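Local coordinates for 3',5'-cyclic-nucleotide phosphodiesterase 1 (Saccharomyces cerevisiae, PDB 4OJV), which is a class-II cyclic-nucleotide phosphodiesterase of the metallo-hydrolase clan and binds two zinc ions at one edge of its beta sandwich, at residues T7-A11 with Q21-L25. Residues are numbered along the deposited sequence; the frame is centred on the assembly and turned at random.
Sequences TILGA and QCFIL
A classic beta bulge joins T7-A11 to Q21-L25: L9 and G10 together face C22 at the end of the antiparallel pairing of strands 4-8 and 22-27, neighbours in a mixed sheet. Ahead of the bulge the ladder is regular, T7 N giving to I24 O at 2.8 Å and I24 N returning to T7 O at 2.9 Å. At the bulge C22 O takes both G10 N, at 3.1 Å and lying on a lone pair, and L9 N, weakly, with an N-H...O angle of only 132°. C22 N closes the pair on G10 O, tilted 31° from that carbonyl plane. L9 points toward the partner strand and slants across I24, its CD1 3.6 Å from I24 CG1; C22 SG flanks the same methyl, and L47 and M50 of helix 44-53 cover this face. On the other face, with CG1 anti to its carbonyl carbon (chi1 -49°), I8 brings CD1 to 3.7 Å from F23 CD1, and G10 O approaches that ring obliquely. In this metallo-hydrolase sandwich of two mixed sheets, V241 of the second sheet packs on F23. Beyond the bulge, Q21 NE2 is hydrogen-bonded to D39 OD2 and C242 O, and its side chain touches the zinc ligand H133.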
ATOM      1  N   THR A   7     -12.396 -14.057  -3.447  1.00 10.38           N
ATOM      2  CA  THR A   7     -11.776 -13.610  -2.207  1.00 10.69           C
ATOM      3  C   THR A   7     -11.579 -12.098  -2.298  1.00 10.44           C
ATOM      4  O   THR A   7     -10.892 -11.613  -3.193  1.00 11.19           O
ATOM      5  CB  THR A   7     -10.411 -14.280  -1.966  1.00 12.84           C
ATOM      6  OG1 THR A   7     -10.504 -15.695  -2.175  1.00 15.59           O
ATOM      7  CG2 THR A   7      -9.947 -14.014  -0.543  1.00 13.91           C
ATOM      8  N   ILE A   8     -12.176 -11.367  -1.369  1.00 10.35           N
ATOM      9  CA  ILE A   8     -12.033  -9.916  -1.332  1.00 10.15           C
ATOM     10  C   ILE A   8     -10.768  -9.570  -0.555  1.00 10.05           C
ATOM     11  O   ILE A   8     -10.761  -9.622   0.672  1.00 12.05           O
ATOM     12  CB  ILE A   8     -13.256  -9.233  -0.688  1.00 11.20           C
ATOM     13  CG1 ILE A   8     -14.560  -9.754  -1.303  1.00 13.47           C
ATOM     14  CG2 ILE A   8     -13.126  -7.716  -0.804  1.00 11.88           C
ATOM     15  CD1 ILE A   8     -14.783  -9.396  -2.748  1.00 15.44           C
ATOM     16  N   LEU A   9      -9.682  -9.269  -1.263  1.00 10.20           N
ATOM     17  CA  LEU A   9      -8.459  -8.843  -0.584  1.00 10.81           C
ATOM     18  C   LEU A   9      -8.514  -7.378  -0.214  1.00 10.30           C
ATOM     19  O   LEU A   9      -8.031  -6.982   0.849  1.00 13.35           O
ATOM     20  CB  LEU A   9      -7.205  -9.139  -1.408  1.00 12.17           C
ATOM     21  CG  LEU A   9      -6.901 -10.611  -1.659  1.00 12.41           C
ATOM     22  CD1 LEU A   9      -5.544 -10.759  -2.318  1.00 13.48           C
ATOM     23  CD2 LEU A   9      -6.957 -11.450  -0.386  1.00 14.94           C
ATOM     24  N   GLY A  10      -9.095  -6.568  -1.093  1.00 10.16           N
ATOM     25  CA  GLY A  10      -9.194  -5.143  -0.837  1.00 10.99           C
ATOM     26  C   GLY A  10     -10.388  -4.555  -1.544  1.00 11.06           C
ATOM     27  O   GLY A  10     -10.643  -4.851  -2.721  1.00 12.14           O
ATOM     28  N   ALA A  11     -11.143  -3.738  -0.816  1.00 11.40           N
ATOM     29  CA  ALA A  11     -12.312  -3.067  -1.371  1.00 13.28           C
ATOM     30  C   ALA A  11     -12.360  -1.596  -0.957  1.00 13.05           C
ATOM     31  O   ALA A  11     -13.390  -0.954  -1.073  1.00 15.12           O
ATOM     32  CB  ALA A  11     -13.591  -3.787  -0.956  1.00 15.95           C
ATOM     33  N   GLN A  21      -8.103  -1.880  -4.029  1.00  9.05           N
ATOM     34  CA  GLN A  21      -8.860  -2.855  -4.799  1.00  8.71           C
ATOM     35  C   GLN A  21      -8.079  -4.063  -5.295  1.00  8.46           C
ATOM     36  O   GLN A  21      -7.113  -3.939  -6.054  1.00  8.78           O
ATOM     37  CB  GLN A  21      -9.525  -2.171  -5.987  1.00  9.68           C
ATOM     38  CG  GLN A  21     -10.379  -3.124  -6.805  1.00 10.47           C
ATOM     39  CD  GLN A  21     -11.521  -2.438  -7.513  1.00 10.84           C
ATOM     40  OE1 GLN A  21     -12.365  -1.808  -6.876  1.00 11.58           O
ATOM     41  NE2 GLN A  21     -11.580  -2.586  -8.830  1.00 11.51           N
ATOM     42  N   CYS A  22      -8.530  -5.256  -4.895  1.00  8.68           N
ATOM     43  CA  CYS A  22      -8.019  -6.514  -5.441  1.00  8.85           C
ATOM     44  C   CYS A  22      -8.967  -7.649  -5.071  1.00  9.03           C
ATOM     45  O   CYS A  22      -9.318  -7.808  -3.888  1.00  9.61           O
ATOM     46  CB  CYS A  22      -6.628  -6.835  -4.895  1.00 10.12           C
ATOM     47  SG  CYS A  22      -5.963  -8.402  -5.531  1.00 11.58           S
ATOM     48  N   PHE A  23      -9.365  -8.437  -6.071  1.00  8.76           N
ATOM     49  CA  PHE A  23     -10.244  -9.591  -5.859  1.00  9.64           C
ATOM     50  C   PHE A  23      -9.572 -10.821  -6.437  1.00  9.75           C
ATOM     51  O   PHE A  23      -9.048 -10.772  -7.548  1.00 11.92           O
ATOM     52  CB  PHE A  23     -11.597  -9.352  -6.545  1.00 10.44           C
ATOM     53  CG  PHE A  23     -12.164  -7.984  -6.289  1.00 10.20           C
ATOM     54  CD1 PHE A  23     -12.535  -7.582  -5.008  1.00 12.12           C
ATOM     55  CD2 PHE A  23     -12.301  -7.079  -7.329  1.00 11.05           C
ATOM     56  CE1 PHE A  23     -13.036  -6.307  -4.783  1.00 12.75           C
ATOM     57  CE2 PHE A  23     -12.802  -5.807  -7.109  1.00 12.14           C
ATOM     58  CZ  PHE A  23     -13.174  -5.419  -5.836  1.00 11.91           C
ATOM     59  N   ILE A  24      -9.547 -11.920  -5.690  1.00  9.69           N
ATOM     60  CA  ILE A  24      -9.024 -13.191  -6.185  1.00 10.17           C
ATOM     61  C   ILE A  24     -10.192 -14.057  -6.650  1.00  9.33           C
ATOM     62  O   ILE A  24     -11.218 -14.137  -5.970  1.00 10.04           O
ATOM     63  CB  ILE A  24      -8.223 -13.922  -5.083  1.00 12.49           C
ATOM     64  CG1 ILE A  24      -7.046 -13.075  -4.591  1.00 13.74           C
ATOM     65  CG2 ILE A  24      -7.785 -15.312  -5.540  1.00 13.57           C
ATOM     66  CD1 ILE A  24      -6.053 -12.701  -5.659  1.00 15.90           C
ATOM     67  N   LEU A  25     -10.023 -14.713  -7.794  1.00  9.38           N
ATOM     68  CA  LEU A  25     -11.052 -15.594  -8.349  1.00  9.83           C
ATOM     69  C   LEU A  25     -10.523 -16.999  -8.539  1.00  9.94           C
ATOM     70  O   LEU A  25      -9.379 -17.185  -8.976  1.00 10.55           O
ATOM     71  CB  LEU A  25     -11.499 -15.098  -9.722  1.00 10.53           C
ATOM     72  CG  LEU A  25     -11.890 -13.635  -9.907  1.00 11.82           C
ATOM     73  CD1 LEU A  25     -12.272 -13.362 -11.353  1.00 12.95           C
ATOM     74  CD2 LEU A  25     -13.026 -13.257  -8.975  1.00 13.69           C
TER
HETATM   75  O   HOH W   1     -10.983 -16.928  -4.589  1.00 14.73           O